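Side-chain contacts in putative HTH-type transcriptional regulator ybaQ (Escherichia coli, PDB 2EBY), which probably binds DNA as a transcription regulator of the Cro/C1-type helix-turn-helix class: residues Asp13-Glu18 and Ala43-Asn48; Tyr17-Pro22 and Val67-Asn72; Asn28-Leu33 and Lys61-Thr66; Trp80-Glu83 and Arg87-Glu90. All blocks are in the same frame, centred on the assembly; numbering follows the deposited sequence.

Interaction 1 of 4, residues Asp13-Glu18 and Ala43-Asn48; sequences DILLYE and ALINNN
L15 and L16 of helix 11-20 pack against I45 and L44 at the end of helix 38-45. The tight part is the L15 side. Its CD2 methyl lies 4.0 Å from I45 CG1. The same methyl meets L44 CD2 at 4.2 Å, so one branch of L15 serves two neighbours. CG of L15 is anti to the backbone N (chi1 177°), and the chain reaches across both partners at about a right angle. L15 and L44 are buried. L15 also touches F63 and L30, L44 touches M55 and L59, and I45 rests on I27.

I45 is forked. CG1 turns to L15, while CG2 meets L16 CD2 at 4.1 Å. This second branch marks the looser side, where both residues are partly exposed. The same L16 CD2 lies 4.0 Å above one face of its neighbour's ring, Y17, offset toward the rim. Past I45 the chain leaves the helix in a Schellman motif. N47 has positive phi, N48 N bonds to A43 O and N47 N to L44 O. N46 and N48 are exposed.

Helix 38-45 is the second helix of the predicted helix-turn-helix motif and probably the one that reads DNA, as in relatives. The contact seats its last turn on the first helix of the fold. No hydrogen bond crosses it, so between these two segments the contact rests on apolar packing.

Interaction 2 of 4, residues Tyr17-Pro22 and Val67-Asn72; sequences YEYLEP and VDFWLN
Y19 has its CG anti to the carbonyl carbon (chi1 -79°), which sends the ring from helix 11-20 toward helix 67-83. F69 takes the other setting, with CG anti to the backbone N (chi1 164°), and its ring comes to meet Y19 from the opposite direction. W70 lies beside it. Y19 CE1 is 3.9 Å from W70 CH2, and Y19 CD1 is equally close to that atom. The Y19 ring and the six-membered ring of W70 are inclined at 44°, with centroids 5.6 Å apart. Y19 OH approaches F69 CZ at 4.1 Å.

Helices 11-20 and 67-83 are the first and last of the five helices of the Cro/C1-type fold, and this aromatic group joins them. The backbones stay well apart: the CA atoms of Y19 and W70 are 12.5 Å from each other. The rings span the gap. F69 CE2 sits 3.5 Å above the centre of the W70 ring, on one face. Cutting Y19 back to an alanine removes the ring, and is likely to open a gap beside W70 CH2 and leave the end of the F69 ring without this neighbour. Y19 also meets the F63 ring, and W70 NE1 makes a weak hydrogen bond to T65 OG1.

Interaction 3 of 4, residues Asn28-Leu33 and Lys61-Thr66; sequences NELAEL and KVFDTT
The backbones come nearest at L33 and V62, whose CA atoms are 6.9 Å apart. Segment 28-33 is helical throughout. Segment 61-66 covers the last turn of helix 53-63 and the link that follows, where D64 leaves helical geometry with positive phi. In the Cro/C1-type fold this joins the first helix of the predicted helix-turn-helix motif, 27-34, to the fourth helix of the bundle. The four residues that touch are all buried.

V62 is the centre of the contact. Its CG1, anti to the backbone N (chi1 170°), lies 4.0 Å from L30 CD1 and 4.1 Å from L33 CD1. The same methyl sits over the centre of one face of the F63 ring, 3.9 Å above the plane. The other branch, CG2, rests against the L33 backbone, 4.1 Å from L33 C. L30 CD1 also reaches the far end of the aromatic ring, 3.7 Å from F63 CZ, and crosses that side chain at about a right angle. With an alanine at V62 both methyls go, and the face of F63 beneath CG1 would probably lose this cover while a gap opens beside L30 CD1 and L33 CD1.

The second subunit closes over this region. Its I95 packs on V62 and its V98 on F63. K61 NZ donates to L92 O and I95 O of that subunit.

Past the helix, T66 is the N-cap of helix 67-83 and its OG1 accepts from F69 N. T65 OG1 donates to T66 O at 2.9 Å, tilted 29° from the carbonyl plane.

Interaction 4 of 4, residues Trp80-Glu83 and Arg87-Glu90; sequences WEVE and RTQE
T88 is the first residue of segment 87-90 to touch the preceding helix. Its CG2 methyl meets V82 CG1 at 4.1 Å, and the two side chains cross at about a right angle. CG2 of T88 is anti to the backbone N, which leaves OG1 anti to the carbonyl carbon. The methyl, not the hydroxyl, is therefore the group that faces V82. Both residues are buried. T88 N donates a hydrogen bond to N85 OD1, in the short turn between the two helices.

A tight turn joins two consecutive helices here: helix 67-83 stops, N84 and N85 follow, and helix 86-94 starts. It lies apart from the predicted DNA-binding motif at 27-46. The backbones run close here: the CA atoms of V82 and T88 are 6.8 Å apart, and those of E83 and Q89 are the same distance. V82 also packs on T53 of the second subunit, and T88 on its E54.

Q89 comes next and makes the polar link. Its chain is bent at chi2 (-56°), which folds the amide back over the end of helix 67-83. NE2 donates to V82 O at 3.0 Å with an N-H...O angle of 149°, so the bond is somewhat bent. The donor comes in from above the carbonyl plane, 48° out of it, and so misses the lone-pair directions. NE2 also lies 3.5 Å from E83 CA and 4.0 Å from V82 CG1. The aliphatic part of the side chain joins in, with Q89 CG 3.7 Å from E83 O.

How the interactions relate
Interactions 1, 2 and 3 form one continuous core in the helix-turn-helix domain. Centres of interactions 1 and 2 are about 8 Å apart, those of 2 and 3 about 10 Å. F63 of interaction 3 ties them together: its CE2 is 3.5 Å from L15 CD1 of interaction 1, and its CD1 is 3.5 Å from Y19 CD2 of interaction 2. Interactions 1 and 3 each use one helix of the predicted DNA-binding motif. Interaction 4 stands apart, its centre about 33 Å from that of interaction 3, but helix 67-83 connects it to interaction 2. Interactions 2, 3 and 4 also border the second subunit.

Interaction 1 of 4, residues Asp13-Glu18 and Ala43-Asn48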
loop_
_atom_site.group_PDB
_atom_site.type_symbol
_atom_site.label_atom_id
_atom_site.label_comp_id
_atom_site.label_asym_id
_atom_site.label_seq_id
_atom_site.Cartn_x
_atom_site.Cartn_y
_atom_site.Cartn_z
ATOM N N ASP A 13 -9.030 8.866 11.731
ATOM C CA ASP A 13 -9.921 9.995 11.987
ATOM C C ASP A 13 -11.320 9.706 11.457
ATOM O O ASP A 13 -12.318 10.012 12.110
ATOM C CB ASP A 13 -9.379 11.277 11.344
ATOM C CG ASP A 13 -8.118 11.788 12.026
ATOM O OD1 ASP A 13 -7.905 11.473 13.219
ATOM O OD2 ASP A 13 -7.346 12.519 11.370
ATOM N N ILE A 14 -11.394 9.115 10.269
ATOM C CA ILE A 14 -12.686 8.786 9.684
ATOM C C ILE A 14 -13.405 7.810 10.609
ATOM O O ILE A 14 -14.604 7.937 10.856
ATOM C CB ILE A 14 -12.529 8.130 8.294
ATOM C CG1 ILE A 14 -11.891 9.120 7.313
ATOM C CG2 ILE A 14 -13.880 7.666 7.785
ATOM C CD1 ILE A 14 -12.710 10.379 7.066
ATOM N N LEU A 15 -12.659 6.836 11.118
ATOM C CA LEU A 15 -13.217 5.829 12.005
ATOM C C LEU A 15 -13.731 6.455 13.302
ATOM O O LEU A 15 -14.861 6.208 13.720
ATOM C CB LEU A 15 -12.155 4.770 12.314
ATOM C CG LEU A 15 -12.547 3.658 13.286
ATOM C CD1 LEU A 15 -13.719 2.882 12.720
ATOM C CD2 LEU A 15 -11.350 2.737 13.530
ATOM N N LEU A 16 -12.897 7.279 13.925
ATOM C CA LEU A 16 -13.253 7.933 15.179
ATOM C C LEU A 16 -14.332 9.012 15.051
ATOM O O LEU A 16 -15.365 8.943 15.715
ATOM C CB LEU A 16 -12.005 8.545 15.821
ATOM C CG LEU A 16 -12.159 9.173 17.213
ATOM C CD1 LEU A 16 -12.612 8.109 18.212
ATOM C CD2 LEU A 16 -10.836 9.787 17.660
ATOM N N TYR A 17 -14.097 10.001 14.195
ATOM C CA TYR A 17 -15.044 11.101 14.036
ATOM C C TYR A 17 -16.279 10.857 13.174
ATOM O O TYR A 17 -17.246 11.604 13.271
ATOM C CB TYR A 17 -14.311 12.354 13.540
ATOM C CG TYR A 17 -13.210 12.814 14.473
ATOM C CD1 TYR A 17 -13.451 12.968 15.838
ATOM C CD2 TYR A 17 -11.922 13.065 14.002
ATOM C CE1 TYR A 17 -12.441 13.366 16.712
ATOM C CE2 TYR A 17 -10.901 13.468 14.869
ATOM C CZ TYR A 17 -11.168 13.608 16.223
ATOM O OH TYR A 17 -10.165 13.986 17.091
ATOM N N GLU A 18 -16.270 9.819 12.344
ATOM C CA GLU A 18 -17.430 9.548 11.499
ATOM C C GLU A 18 -18.157 8.230 11.749
ATOM O O GLU A 18 -19.199 7.971 11.148
ATOM C CB GLU A 18 -17.046 9.630 10.022
ATOM C CG GLU A 18 -16.966 11.051 9.485
ATOM C CD GLU A 18 -16.784 11.093 7.980
ATOM O OE1 GLU A 18 -17.514 10.367 7.265
ATOM O OE2 GLU A 18 -15.921 11.861 7.510
ATOM N N ALA A 43 -4.062 1.786 17.840
ATOM C CA ALA A 43 -2.913 2.134 17.008
ATOM C C ALA A 43 -3.366 2.613 15.631
ATOM O O ALA A 43 -2.718 3.459 15.023
ATOM C CB ALA A 43 -1.984 0.941 16.859
ATOM N N LEU A 44 -4.458 2.051 15.129
ATOM C CA LEU A 44 -4.978 2.457 13.831
ATOM C C LEU A 44 -5.474 3.891 13.934
ATOM O O LEU A 44 -5.130 4.737 13.124
ATOM C CB LEU A 44 -6.131 1.547 13.403
ATOM C CG LEU A 44 -6.860 1.984 12.126
ATOM C CD1 LEU A 44 -5.865 2.084 10.978
ATOM C CD2 LEU A 44 -7.967 0.998 11.797
ATOM N N ILE A 45 -6.283 4.152 14.954
ATOM C CA ILE A 45 -6.847 5.473 15.191
ATOM C C ILE A 45 -5.795 6.566 15.362
ATOM O O ILE A 45 -5.982 7.688 14.893
ATOM C CB ILE A 45 -7.747 5.452 16.438
ATOM C CG1 ILE A 45 -8.996 4.625 16.146
ATOM C CG2 ILE A 45 -8.106 6.867 16.856
ATOM C CD1 ILE A 45 -10.007 4.643 17.253
ATOM N N ASN A 46 -4.687 6.240 16.022
ATOM C CA ASN A 46 -3.642 7.227 16.246
ATOM C C ASN A 46 -2.564 7.245 15.183
ATOM O O ASN A 46 -1.586 7.974 15.303
ATOM C CB ASN A 46 -3.019 7.017 17.619
ATOM C CG ASN A 46 -4.012 7.225 18.728
ATOM O OD1 ASN A 46 -4.263 6.328 19.534
ATOM N ND2 ASN A 46 -4.602 8.414 18.771
ATOM N N ASN A 47 -2.748 6.426 14.152
ATOM C CA ASN A 47 -1.817 6.362 13.031
ATOM C C ASN A 47 -0.406 5.875 13.376
ATOM O O ASN A 47 0.576 6.329 12.790
ATOM C CB ASN A 47 -1.755 7.734 12.343
ATOM C CG ASN A 47 -1.185 7.658 10.934
ATOM O OD1 ASN A 47 -1.423 6.688 10.213
ATOM N ND2 ASN A 47 -0.441 8.688 10.531
ATOM N N ASN A 48 -0.309 4.941 14.318
ATOM C CA ASN A 48 0.984 4.382 14.702
ATOM C C ASN A 48 1.177 3.076 13.949
ATOM O O ASN A 48 2.256 2.474 13.965
ATOM C CB ASN A 48 1.033 4.121 16.208
ATOM C CG ASN A 48 1.104 5.406 17.013
ATOM O OD1 ASN A 48 2.128 6.092 17.015
ATOM N ND2 ASN A 48 0.011 5.748 17.684
#

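Interaction 2 of 4, residues Tyr17-Pro22 and Val67-Asn72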
loop_
_atom_site.group_PDB
_atom_site.type_symbol
_atom_site.label_atom_id
_atom_site.label_comp_id
_atom_site.label_asym_id
_atom_site.label_seq_id
_atom_site.Cartn_x
_atom_site.Cartn_y
_atom_site.Cartn_z
ATOM N N TYR A 17 -14.097 10.001 14.195
ATOM C CA TYR A 17 -15.044 11.101 14.036
ATOM C C TYR A 17 -16.279 10.857 13.174
ATOM O O TYR A 17 -17.246 11.604 13.271
ATOM C CB TYR A 17 -14.311 12.354 13.540
ATOM C CG TYR A 17 -13.210 12.814 14.473
ATOM C CD1 TYR A 17 -13.451 12.968 15.838
ATOM C CD2 TYR A 17 -11.922 13.065 14.002
ATOM C CE1 TYR A 17 -12.441 13.366 16.712
ATOM C CE2 TYR A 17 -10.901 13.468 14.869
ATOM C CZ TYR A 17 -11.168 13.608 16.223
ATOM O OH TYR A 17 -10.165 13.986 17.091
ATOM N N GLU A 18 -16.270 9.819 12.344
ATOM C CA GLU A 18 -17.430 9.548 11.499
ATOM C C GLU A 18 -18.157 8.230 11.749
ATOM O O GLU A 18 -19.199 7.971 11.148
ATOM C CB GLU A 18 -17.046 9.630 10.022
ATOM C CG GLU A 18 -16.966 11.051 9.485
ATOM C CD GLU A 18 -16.784 11.093 7.980
ATOM O OE1 GLU A 18 -17.514 10.367 7.265
ATOM O OE2 GLU A 18 -15.921 11.861 7.510
ATOM N N TYR A 19 -17.618 7.390 12.624
ATOM C CA TYR A 19 -18.272 6.123 12.917
ATOM C C TYR A 19 -18.422 5.853 14.411
ATOM O O TYR A 19 -19.529 5.609 14.893
ATOM C CB TYR A 19 -17.525 4.953 12.256
ATOM C CG TYR A 19 -17.819 4.777 10.777
ATOM C CD1 TYR A 19 -16.962 5.292 9.808
ATOM C CD2 TYR A 19 -18.972 4.114 10.350
ATOM C CE1 TYR A 19 -17.247 5.158 8.450
ATOM C CE2 TYR A 19 -19.267 3.975 8.996
ATOM C CZ TYR A 19 -18.404 4.500 8.052
ATOM O OH TYR A 19 -18.711 4.395 6.713
ATOM N N LEU A 20 -17.317 5.907 15.147
ATOM C CA LEU A 20 -17.352 5.631 16.574
ATOM C C LEU A 20 -18.128 6.648 17.406
ATOM O O LEU A 20 -18.939 6.270 18.253
ATOM C CB LEU A 20 -15.929 5.502 17.123
ATOM C CG LEU A 20 -15.060 4.379 16.548
ATOM C CD1 LEU A 20 -13.802 4.270 17.387
ATOM C CD2 LEU A 20 -15.812 3.043 16.545
ATOM N N GLU A 21 -17.888 7.933 17.171
ATOM C CA GLU A 21 -18.572 8.960 17.941
ATOM C C GLU A 21 -20.026 9.215 17.567
ATOM O O GLU A 21 -20.838 9.521 18.433
ATOM C CB GLU A 21 -17.776 10.267 17.917
ATOM C CG GLU A 21 -16.554 10.209 18.841
ATOM C CD GLU A 21 -15.722 11.475 18.830
ATOM O OE1 GLU A 21 -15.989 12.361 17.991
ATOM O OE2 GLU A 21 -14.791 11.577 19.660
ATOM N N PRO A 22 -20.384 9.101 16.279
ATOM C CA PRO A 22 -21.802 9.355 16.007
ATOM C C PRO A 22 -22.684 8.190 16.444
ATOM O O PRO A 22 -23.868 8.364 16.723
ATOM C CB PRO A 22 -21.829 9.588 14.498
ATOM C CG PRO A 22 -20.681 8.748 14.003
ATOM C CD PRO A 22 -19.608 9.025 15.029
ATOM N N VAL A 67 -13.775 -2.571 0.642
ATOM C CA VAL A 67 -12.454 -2.637 1.238
ATOM C C VAL A 67 -11.691 -1.384 0.824
ATOM O O VAL A 67 -10.953 -0.797 1.613
ATOM C CB VAL A 67 -11.665 -3.868 0.750
ATOM C CG1 VAL A 67 -10.270 -3.873 1.384
ATOM C CG2 VAL A 67 -12.418 -5.149 1.100
ATOM N N ASP A 68 -11.889 -0.972 -0.421
ATOM C CA ASP A 68 -11.187 0.192 -0.938
ATOM C C ASP A 68 -11.584 1.501 -0.292
ATOM O O ASP A 68 -10.797 2.437 -0.283
ATOM C CB ASP A 68 -11.318 0.273 -2.465
ATOM C CG ASP A 68 -10.374 -0.692 -3.173
ATOM O OD1 ASP A 68 -9.578 -1.347 -2.469
ATOM O OD2 ASP A 68 -10.413 -0.794 -4.418
ATOM N N PHE A 69 -12.797 1.579 0.245
ATOM C CA PHE A 69 -13.208 2.795 0.924
ATOM C C PHE A 69 -12.129 3.080 1.980
ATOM O O PHE A 69 -11.658 4.208 2.123
ATOM C CB PHE A 69 -14.558 2.587 1.606
ATOM C CG PHE A 69 -14.883 3.629 2.642
ATOM C CD1 PHE A 69 -15.401 4.866 2.268
ATOM C CD2 PHE A 69 -14.647 3.380 3.992
ATOM C CE1 PHE A 69 -15.680 5.846 3.226
ATOM C CE2 PHE A 69 -14.922 4.352 4.958
ATOM C CZ PHE A 69 -15.440 5.585 4.574
ATOM N N TRP A 70 -11.731 2.043 2.714
ATOM C CA TRP A 70 -10.709 2.212 3.734
ATOM C C TRP A 70 -9.302 2.313 3.157
ATOM O O TRP A 70 -8.530 3.180 3.555
ATOM C CB TRP A 70 -10.767 1.071 4.759
ATOM C CG TRP A 70 -12.068 1.035 5.511
ATOM C CD1 TRP A 70 -13.132 0.220 5.267
ATOM C CD2 TRP A 70 -12.469 1.921 6.563
ATOM N NE1 TRP A 70 -14.177 0.545 6.093
ATOM C CE2 TRP A 70 -13.803 1.591 6.901
ATOM C CE3 TRP A 70 -11.844 2.973 7.257
ATOM C CZ2 TRP A 70 -14.517 2.259 7.899
ATOM C CZ3 TRP A 70 -12.554 3.642 8.252
ATOM C CH2 TRP A 70 -13.880 3.283 8.561
ATOM N N LEU A 71 -8.965 1.446 2.207
ATOM C CA LEU A 71 -7.622 1.474 1.636
ATOM C C LEU A 71 -7.298 2.781 0.926
ATOM O O LEU A 71 -6.144 3.206 0.924
ATOM C CB LEU A 71 -7.400 0.283 0.685
ATOM C CG LEU A 71 -7.322 -1.103 1.352
ATOM C CD1 LEU A 71 -7.096 -2.179 0.278
ATOM C CD2 LEU A 71 -6.199 -1.128 2.395
ATOM N N ASN A 72 -8.304 3.428 0.335
ATOM C CA ASN A 72 -8.064 4.689 -0.363
ATOM C C ASN A 72 -7.631 5.781 0.610
ATOM O O ASN A 72 -6.792 6.619 0.275
ATOM C CB ASN A 72 -9.306 5.142 -1.154
ATOM C CG ASN A 72 -9.632 4.208 -2.313
ATOM O OD1 ASN A 72 -8.738 3.560 -2.873
ATOM N ND2 ASN A 72 -10.909 4.138 -2.685
#

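Interaction 3 of 4, residues Asn28-Leu33 and Lys61-Thr66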
loop_
_atom_site.group_PDB
_atom_site.type_symbol
_atom_site.label_atom_id
_atom_site.label_comp_id
_atom_site.label_asym_id
_atom_site.label_seq_id
_atom_site.Cartn_x
_atom_site.Cartn_y
_atom_site.Cartn_z
ATOM N N ASN A 28 -13.113 -0.566 22.649
ATOM C CA ASN A 28 -13.210 -1.964 23.054
ATOM C C ASN A 28 -14.349 -2.677 22.338
ATOM O O ASN A 28 -14.231 -3.852 21.999
ATOM C CB ASN A 28 -13.421 -2.074 24.567
ATOM C CG ASN A 28 -12.279 -1.476 25.357
ATOM O OD1 ASN A 28 -11.275 -1.051 24.781
ATOM N ND2 ASN A 28 -12.420 -1.441 26.682
ATOM N N GLU A 29 -15.458 -1.975 22.122
ATOM C CA GLU A 29 -16.595 -2.575 21.434
ATOM C C GLU A 29 -16.230 -2.893 19.990
ATOM O O GLU A 29 -16.500 -3.985 19.505
ATOM C CB GLU A 29 -17.814 -1.646 21.486
ATOM C CG GLU A 29 -18.500 -1.632 22.850
ATOM C CD GLU A 29 -19.658 -0.658 22.922
ATOM O OE1 GLU A 29 -19.421 0.557 22.775
ATOM O OE2 GLU A 29 -20.804 -1.108 23.129
ATOM N N LEU A 30 -15.612 -1.936 19.306
ATOM C CA LEU A 30 -15.207 -2.158 17.923
ATOM C C LEU A 30 -14.185 -3.292 17.875
ATOM O O LEU A 30 -14.238 -4.146 16.990
ATOM C CB LEU A 30 -14.589 -0.893 17.316
ATOM C CG LEU A 30 -14.046 -1.095 15.890
ATOM C CD1 LEU A 30 -15.199 -1.460 14.959
ATOM C CD2 LEU A 30 -13.341 0.163 15.397
ATOM N N ALA A 31 -13.262 -3.300 18.832
ATOM C CA ALA A 31 -12.235 -4.333 18.878
ATOM C C ALA A 31 -12.841 -5.729 18.891
ATOM O O ALA A 31 -12.409 -6.602 18.145
ATOM C CB ALA A 31 -11.333 -4.139 20.104
ATOM N N GLU A 32 -13.847 -5.939 19.735
ATOM C CA GLU A 32 -14.485 -7.248 19.833
ATOM C C GLU A 32 -15.263 -7.598 18.563
ATOM O O GLU A 32 -15.408 -8.770 18.216
ATOM C CB GLU A 32 -15.386 -7.296 21.073
ATOM C CG GLU A 32 -14.655 -6.807 22.326
ATOM C CD GLU A 32 -15.384 -7.118 23.622
ATOM O OE1 GLU A 32 -15.307 -8.274 24.093
ATOM O OE2 GLU A 32 -16.037 -6.201 24.171
ATOM N N LEU A 33 -15.756 -6.578 17.870
ATOM C CA LEU A 33 -16.469 -6.796 16.619
ATOM C C LEU A 33 -15.457 -7.202 15.537
ATOM O O LEU A 33 -15.656 -8.182 14.818
ATOM C CB LEU A 33 -17.206 -5.525 16.179
ATOM C CG LEU A 33 -18.479 -5.127 16.934
ATOM C CD1 LEU A 33 -19.059 -3.818 16.390
ATOM C CD2 LEU A 33 -19.490 -6.250 16.789
ATOM N N LYS A 61 -16.366 -5.309 6.579
ATOM C CA LYS A 61 -17.390 -6.218 7.083
ATOM C C LYS A 61 -18.217 -5.603 8.219
ATOM O O LYS A 61 -19.447 -5.625 8.177
ATOM C CB LYS A 61 -16.732 -7.530 7.533
ATOM C CG LYS A 61 -17.662 -8.542 8.191
ATOM C CD LYS A 61 -18.695 -9.098 7.230
ATOM C CE LYS A 61 -19.617 -10.102 7.926
ATOM N NZ LYS A 61 -18.902 -11.315 8.426
ATOM N N VAL A 62 -17.543 -5.034 9.216
ATOM C CA VAL A 62 -18.218 -4.424 10.357
ATOM C C VAL A 62 -19.079 -3.211 10.001
ATOM O O VAL A 62 -20.173 -3.037 10.541
ATOM C CB VAL A 62 -17.192 -4.000 11.461
ATOM C CG1 VAL A 62 -17.867 -3.145 12.516
ATOM C CG2 VAL A 62 -16.581 -5.237 12.116
ATOM N N PHE A 63 -18.603 -2.374 9.091
ATOM C CA PHE A 63 -19.368 -1.182 8.746
ATOM C C PHE A 63 -20.094 -1.235 7.410
ATOM O O PHE A 63 -20.660 -0.241 6.970
ATOM C CB PHE A 63 -18.459 0.049 8.804
ATOM C CG PHE A 63 -17.946 0.353 10.180
ATOM C CD1 PHE A 63 -18.814 0.764 11.185
ATOM C CD2 PHE A 63 -16.594 0.218 10.478
ATOM C CE1 PHE A 63 -18.342 1.037 12.470
ATOM C CE2 PHE A 63 -16.112 0.489 11.762
ATOM C CZ PHE A 63 -16.988 0.899 12.757
ATOM N N ASP A 64 -20.076 -2.395 6.771
ATOM C CA ASP A 64 -20.747 -2.578 5.494
ATOM C C ASP A 64 -20.300 -1.581 4.430
ATOM O O ASP A 64 -21.109 -0.841 3.873
ATOM C CB ASP A 64 -22.260 -2.500 5.700
ATOM C CG ASP A 64 -23.044 -2.949 4.477
ATOM O OD1 ASP A 64 -22.633 -3.930 3.822
ATOM O OD2 ASP A 64 -24.084 -2.323 4.186
ATOM N N THR A 65 -18.999 -1.560 4.161
ATOM C CA THR A 65 -18.433 -0.677 3.149
ATOM C C THR A 65 -17.607 -1.560 2.233
ATOM O O THR A 65 -17.626 -2.785 2.360
ATOM C CB THR A 65 -17.473 0.368 3.752
ATOM O OG1 THR A 65 -16.283 -0.287 4.206
ATOM C CG2 THR A 65 -18.132 1.088 4.911
ATOM N N THR A 66 -16.893 -0.939 1.302
ATOM C CA THR A 66 -16.020 -1.687 0.407
ATOM C C THR A 66 -14.678 -1.726 1.114
ATOM O O THR A 66 -14.463 -1.003 2.081
ATOM C CB THR A 66 -15.810 -0.969 -0.937
ATOM O OG1 THR A 66 -15.288 0.341 -0.693
ATOM C CG2 THR A 66 -17.109 -0.872 -1.707
#

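Interaction 4 of 4, residues Trp80-Glu83 and Arg87-Glu90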
loop_
_atom_site.group_PDB
_atom_site.type_symbol
_atom_site.label_atom_id
_atom_site.label_comp_id
_atom_site.label_asym_id
_atom_site.label_seq_id
_atom_site.Cartn_x
_atom_site.Cartn_y
_atom_site.Cartn_z
ATOM N N TRP A 80 0.792 11.578 0.948
ATOM C CA TRP A 80 1.136 12.790 1.672
ATOM C C TRP A 80 2.516 12.652 2.315
ATOM O O TRP A 80 3.343 13.555 2.214
ATOM C CB TRP A 80 0.097 13.074 2.755
ATOM C CG TRP A 80 0.384 14.313 3.534
ATOM C CD1 TRP A 80 0.062 15.592 3.187
ATOM C CD2 TRP A 80 1.103 14.397 4.769
ATOM N NE1 TRP A 80 0.538 16.472 4.131
ATOM C CE2 TRP A 80 1.183 15.766 5.113
ATOM C CE3 TRP A 80 1.695 13.452 5.621
ATOM C CZ2 TRP A 80 1.830 16.213 6.273
ATOM C CZ3 TRP A 80 2.342 13.898 6.778
ATOM C CH2 TRP A 80 2.402 15.268 7.089
ATOM N N GLU A 81 2.766 11.518 2.967
ATOM C CA GLU A 81 4.048 11.284 3.632
ATOM C C GLU A 81 5.252 11.385 2.707
ATOM O O GLU A 81 6.295 11.899 3.108
ATOM C CB GLU A 81 4.065 9.918 4.320
ATOM C CG GLU A 81 2.973 9.742 5.362
ATOM C CD GLU A 81 3.081 8.428 6.115
ATOM O OE1 GLU A 81 3.439 7.409 5.485
ATOM O OE2 GLU A 81 2.794 8.409 7.333
ATOM N N VAL A 82 5.124 10.881 1.481
ATOM C CA VAL A 82 6.229 10.945 0.532
ATOM C C VAL A 82 6.429 12.376 0.052
ATOM O O VAL A 82 7.557 12.853 -0.046
ATOM C CB VAL A 82 5.984 10.030 -0.689
ATOM C CG1 VAL A 82 7.014 10.318 -1.776
ATOM C CG2 VAL A 82 6.069 8.567 -0.265
ATOM N N GLU A 83 5.324 13.058 -0.235
ATOM C CA GLU A 83 5.360 14.438 -0.712
ATOM C C GLU A 83 5.925 15.432 0.295
ATOM O O GLU A 83 6.426 16.488 -0.087
ATOM C CB GLU A 83 3.957 14.887 -1.113
ATOM C CG GLU A 83 3.505 14.362 -2.459
ATOM C CD GLU A 83 2.005 14.457 -2.637
ATOM O OE1 GLU A 83 1.372 15.261 -1.919
ATOM O OE2 GLU A 83 1.460 13.735 -3.498
ATOM N N ARG A 87 13.939 14.789 2.044
ATOM C CA ARG A 87 15.052 13.969 1.586
ATOM C C ARG A 87 14.614 13.208 0.331
ATOM O O ARG A 87 15.346 13.126 -0.655
ATOM C CB ARG A 87 15.456 12.976 2.674
ATOM C CG ARG A 87 16.549 11.997 2.258
ATOM C CD ARG A 87 16.619 10.856 3.258
ATOM N NE ARG A 87 15.281 10.314 3.485
ATOM C CZ ARG A 87 14.907 9.679 4.590
ATOM N NH1 ARG A 87 15.772 9.500 5.580
ATOM N NH2 ARG A 87 13.658 9.240 4.713
ATOM N N THR A 88 13.404 12.665 0.374
ATOM C CA THR A 88 12.875 11.902 -0.752
ATOM C C THR A 88 12.641 12.781 -1.983
ATOM O O THR A 88 12.949 12.384 -3.104
ATOM C CB THR A 88 11.549 11.211 -0.381
ATOM O OG1 THR A 88 11.721 10.467 0.829
ATOM C CG2 THR A 88 11.117 10.259 -1.494
ATOM N N GLN A 89 12.102 13.975 -1.768
ATOM C CA GLN A 89 11.824 14.893 -2.866
ATOM C C GLN A 89 13.071 15.348 -3.631
ATOM O O GLN A 89 13.090 15.341 -4.866
ATOM C CB GLN A 89 11.047 16.101 -2.341
ATOM C CG GLN A 89 9.629 15.781 -1.897
ATOM C CD GLN A 89 8.810 15.136 -2.999
ATOM O OE1 GLN A 89 8.684 15.684 -4.096
ATOM N NE2 GLN A 89 8.250 13.965 -2.712
ATOM N N GLU A 90 14.105 15.754 -2.906
ATOM C CA GLU A 90 15.336 16.180 -3.557
ATOM C C GLU A 90 15.902 15.012 -4.337
ATOM O O GLU A 90 16.364 15.156 -5.463
ATOM C CB GLU A 90 16.350 16.677 -2.520
ATOM C CG GLU A 90 16.064 18.076 -2.032
ATOM C CD GLU A 90 15.900 19.052 -3.186
ATOM O OE1 GLU A 90 16.801 19.092 -4.058
ATOM O OE2 GLU A 90 14.876 19.775 -3.227
#